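Local coordinates for protein dITP/XTP pyrophosphatase (Staphylococcus aureus, PDB 4BNQ) that probably hydrolyses non-canonical purine nucleoside triphosphates such as XTP, dITP and ITP to their monophosphates and diphosphate, with magnesium as cofactor, at residues 84-87 with 88-92; 178-181 with 182-185. All coordinates share one frame; numbering follows the deposited sequence.

Contact 1: 84-87 with 88-92; sequences SARY and AGENK
R86 and E90, four residues apart in a surface loop, lie alongside each other with their ends in the same direction, the guanidinium and carboxylate planes 24° apart. The touch is made by the aliphatic part of the arginine: CD of R86 lies 3.5 Å from OE2 of E90, whereas NE of R86 stays 4.2 Å from that same oxygen, too far for a salt bridge. CG of R86 stands between backbone N and carbonyl carbon (chi1 53°), and the chain extended from there to NE carries CD past the carboxylate. E90 bends at chi2, which brings its carboxylate up to the arginine stem. The backbone itself sets CB of R86 3.3 Å from O of G89. N of G89 makes a weak hydrogen bond to O of R86 (3.0 Å, 133° at the hydrogen), and a type I turn follows from G89 to K92, where CB of K92 comes 3.6 Å from O of A85. The ring of Y87 leaves this group for helix 94-104, where K100 makes a cation-pi contact with it. Attraction between R86 and E90 is probably modest and screened by solvent; hydrogen bonds of A85 and A88 to N97, and of Y87 O to K100, probably hold the loop more.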
# COMPACT_ATOMS: atom_id res chain seq x y z
N SER A 84 -6.49 -7.24 -19.52
CA SER A 84 -7.46 -7.70 -18.52
C SER A 84 -8.93 -7.44 -18.89
O SER A 84 -9.76 -8.34 -18.76
CB SER A 84 -7.15 -7.13 -17.13
OG SER A 84 -6.00 -7.74 -16.56
N ALA A 85 -9.24 -6.24 -19.39
CA ALA A 85 -10.64 -5.85 -19.66
C ALA A 85 -11.28 -6.58 -20.85
O ALA A 85 -12.49 -6.81 -20.87
CB ALA A 85 -10.77 -4.34 -19.84
N ARG A 86 -10.46 -6.94 -21.83
CA ARG A 86 -10.96 -7.49 -23.08
C ARG A 86 -10.30 -8.84 -23.35
O ARG A 86 -10.20 -9.27 -24.49
CB ARG A 86 -10.70 -6.51 -24.24
CG ARG A 86 -9.24 -6.08 -24.31
CD ARG A 86 -8.91 -5.18 -25.50
NE ARG A 86 -7.46 -5.01 -25.63
CZ ARG A 86 -6.76 -4.03 -25.04
NH1 ARG A 86 -7.38 -3.11 -24.30
NH2 ARG A 86 -5.45 -3.97 -25.20
N TYR A 87 -9.88 -9.49 -22.28
CA TYR A 87 -9.17 -10.76 -22.34
C TYR A 87 -9.81 -11.78 -23.28
O TYR A 87 -9.12 -12.45 -24.06
CB TYR A 87 -9.06 -11.34 -20.92
CG TYR A 87 -8.08 -12.48 -20.78
CD1 TYR A 87 -6.84 -12.43 -21.41
CD2 TYR A 87 -8.37 -13.58 -19.99
CE1 TYR A 87 -5.93 -13.48 -21.27
CE2 TYR A 87 -7.47 -14.63 -19.85
CZ TYR A 87 -6.25 -14.57 -20.49
OH TYR A 87 -5.35 -15.60 -20.35
N ALA A 88 -11.13 -11.91 -23.21
CA ALA A 88 -11.81 -12.97 -23.96
C ALA A 88 -12.37 -12.46 -25.28
O ALA A 88 -12.79 -13.25 -26.12
CB ALA A 88 -12.91 -13.61 -23.12
N GLY A 89 -12.39 -11.14 -25.45
CA GLY A 89 -12.90 -10.52 -26.67
C GLY A 89 -13.17 -9.05 -26.49
O GLY A 89 -13.04 -8.52 -25.39
N GLU A 90 -13.58 -8.38 -27.57
CA GLU A 90 -13.80 -6.94 -27.55
C GLU A 90 -15.12 -6.52 -26.92
O GLU A 90 -15.29 -5.36 -26.53
CB GLU A 90 -13.70 -6.37 -28.97
CG GLU A 90 -12.30 -6.48 -29.58
CD GLU A 90 -11.25 -5.73 -28.77
OE1 GLU A 90 -11.59 -4.65 -28.23
OE2 GLU A 90 -10.10 -6.22 -28.67
N ASN A 91 -16.06 -7.46 -26.82
CA ASN A 91 -17.32 -7.20 -26.13
C ASN A 91 -17.13 -6.94 -24.62
O ASN A 91 -18.06 -6.50 -23.93
CB ASN A 91 -18.29 -8.37 -26.33
CG ASN A 91 -17.93 -9.58 -25.48
OD1 ASN A 91 -16.76 -9.82 -25.17
ND2 ASN A 91 -18.95 -10.36 -25.10
N LYS A 92 -15.93 -7.23 -24.12
CA LYS A 92 -15.58 -6.97 -22.72
C LYS A 92 -16.57 -7.62 -21.75
O LYS A 92 -17.11 -6.93 -20.88
CB LYS A 92 -15.49 -5.47 -22.44
CG LYS A 92 -14.66 -4.68 -23.45
CD LYS A 92 -13.99 -3.46 -22.81
CE LYS A 92 -14.96 -2.64 -21.96
NZ LYS A 92 -16.03 -1.97 -22.75

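Contact 2: 178-181 with 182-185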
# COMPACT_ATOMS: atom_id res chain seq x y z
N ARG A 178 -6.85 -0.44 -5.80
CA ARG A 178 -7.33 0.90 -6.10
C ARG A 178 -7.30 1.76 -4.83
O ARG A 178 -6.97 2.93 -4.88
CB ARG A 178 -8.74 0.83 -6.69
CG ARG A 178 -9.32 2.15 -7.19
CD ARG A 178 -10.25 1.93 -8.40
NE ARG A 178 -10.86 0.62 -8.38
CZ ARG A 178 -10.69 -0.33 -9.29
NH1 ARG A 178 -9.94 -0.12 -10.38
NH2 ARG A 178 -11.27 -1.50 -9.11
N ARG A 179 -7.64 1.17 -3.68
CA ARG A 179 -7.50 1.89 -2.42
C ARG A 179 -6.04 2.29 -2.22
O ARG A 179 -5.76 3.41 -1.80
CB ARG A 179 -7.97 1.06 -1.23
CG ARG A 179 -7.62 1.66 0.12
CD ARG A 179 -8.27 3.03 0.30
NE ARG A 179 -7.74 3.75 1.45
CZ ARG A 179 -8.36 3.87 2.61
NH1 ARG A 179 -9.56 3.31 2.78
NH2 ARG A 179 -7.80 4.54 3.61
N ASN A 180 -5.12 1.38 -2.54
CA ASN A 180 -3.71 1.66 -2.31
C ASN A 180 -3.17 2.76 -3.21
O ASN A 180 -2.38 3.58 -2.78
CB ASN A 180 -2.85 0.40 -2.47
CG ASN A 180 -2.98 -0.53 -1.29
OD1 ASN A 180 -3.34 -0.10 -0.20
ND2 ASN A 180 -2.69 -1.81 -1.50
N ALA A 181 -3.61 2.78 -4.47
CA ALA A 181 -3.22 3.83 -5.40
C ALA A 181 -3.76 5.17 -4.95
O ALA A 181 -3.07 6.18 -5.05
CB ALA A 181 -3.74 3.52 -6.78
N ILE A 182 -5.01 5.19 -4.50
CA ILE A 182 -5.64 6.43 -4.11
C ILE A 182 -4.99 7.00 -2.84
O ILE A 182 -4.94 8.22 -2.68
CB ILE A 182 -7.16 6.26 -3.89
CG1 ILE A 182 -7.86 5.99 -5.21
CG2 ILE A 182 -7.77 7.51 -3.28
CD1 ILE A 182 -7.83 7.17 -6.18
N ASN A 183 -4.46 6.13 -1.97
CA ASN A 183 -3.77 6.59 -0.75
C ASN A 183 -2.55 7.43 -1.10
O ASN A 183 -2.29 8.45 -0.46
CB ASN A 183 -3.35 5.42 0.16
CG ASN A 183 -4.51 4.83 0.94
OD1 ASN A 183 -5.55 5.47 1.13
ND2 ASN A 183 -4.33 3.59 1.42
N LEU A 184 -1.83 7.00 -2.13
CA LEU A 184 -0.71 7.77 -2.65
C LEU A 184 -1.22 9.08 -3.26
O LEU A 184 -0.58 10.13 -3.11
CB LEU A 184 0.08 6.97 -3.69
CG LEU A 184 0.82 5.72 -3.22
CD1 LEU A 184 1.22 4.83 -4.41
CD2 LEU A 184 2.05 6.10 -2.40
N LEU A 185 -2.38 9.04 -3.92
CA LEU A 185 -2.97 10.26 -4.49
C LEU A 185 -3.35 11.24 -3.39
O LEU A 185 -2.99 12.41 -3.45
CB LEU A 185 -4.21 9.95 -5.33
CG LEU A 185 -5.00 11.19 -5.79
CD1 LEU A 185 -4.15 12.00 -6.77
CD2 LEU A 185 -6.34 10.81 -6.45
O HOH W 1 -5.47 5.80 4.52
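Two kinds of hydrogen bond, backbone and side-chain, join R179 to N183 one helical turn further on. In the backbone, N of N183 donates to O of R179 at 3.0 Å, and the same i to i+4 pattern links N of I182 to O of R178 (3.0 Å) and N of L185 to O of A181 (3.2 Å), as expected inside a continuous alpha-helix.

The side-chain bond is shorter: NE of R179 donates to OD1 of N183 at 2.8 Å, nearly straight, with 161° at the hydrogen. The oxygen lies at the guanidinium edge, close to its plane, while the amide is turned almost perpendicular to that group (83°). R179 reaches it by a bend at chi2 (62°), which turns CD and NE toward the following turn. A water closes the bridge, accepting from NH2 of R179 at 2.8 Å and donating weakly to OD1 of N183. NH1 of R179 bonds to O of G173, so all three guanidinium nitrogens have partners, which should restrict rotation of the group.

Van der Waals contacts set aliphatic carbons against carbonyl oxygens of the preceding turn: CG1 of I182 lies 3.2 Å from O of R178, and CB of L184 rests 3.5 Å from O of A181.

R178, a predicted substrate-binding residue, carries its guanidinium away from this turn to salt bridges with D67 and D16. Around helix 177-191, I182 meets F17 and I20 of helix 11-20, A181 lies against C117 and I119 of strand 112-123, and L184 and L185 touch F131 of strand 126-139. N183 and L184 also pack on L184 and N183, respectively, of the second subunit, which places this part of the helix at the homodimer interface.

Overall arrangement
Contact 1 comes first along the chain, in the loop between strand 79-80 and helix 94-104; contact 2 follows much later, inside helix 177-191. Their centres are 25 Å apart, on opposite sides of the chain's centre, and their nearest atoms stay about 10 Å from each other without touching. Both belong to the same Ham1 fold. The six-stranded antiparallel sheet relates them: strand 79-80, at one edge, leads into contact 1, while central strands 112-123 and 126-139 pack against contact 2. Each also borders the predicted substrate site, Y87 approaching Y151 and R178 approaching S69 and F149, consistent with a nucleotide pocket assembled from distant parts of the chain.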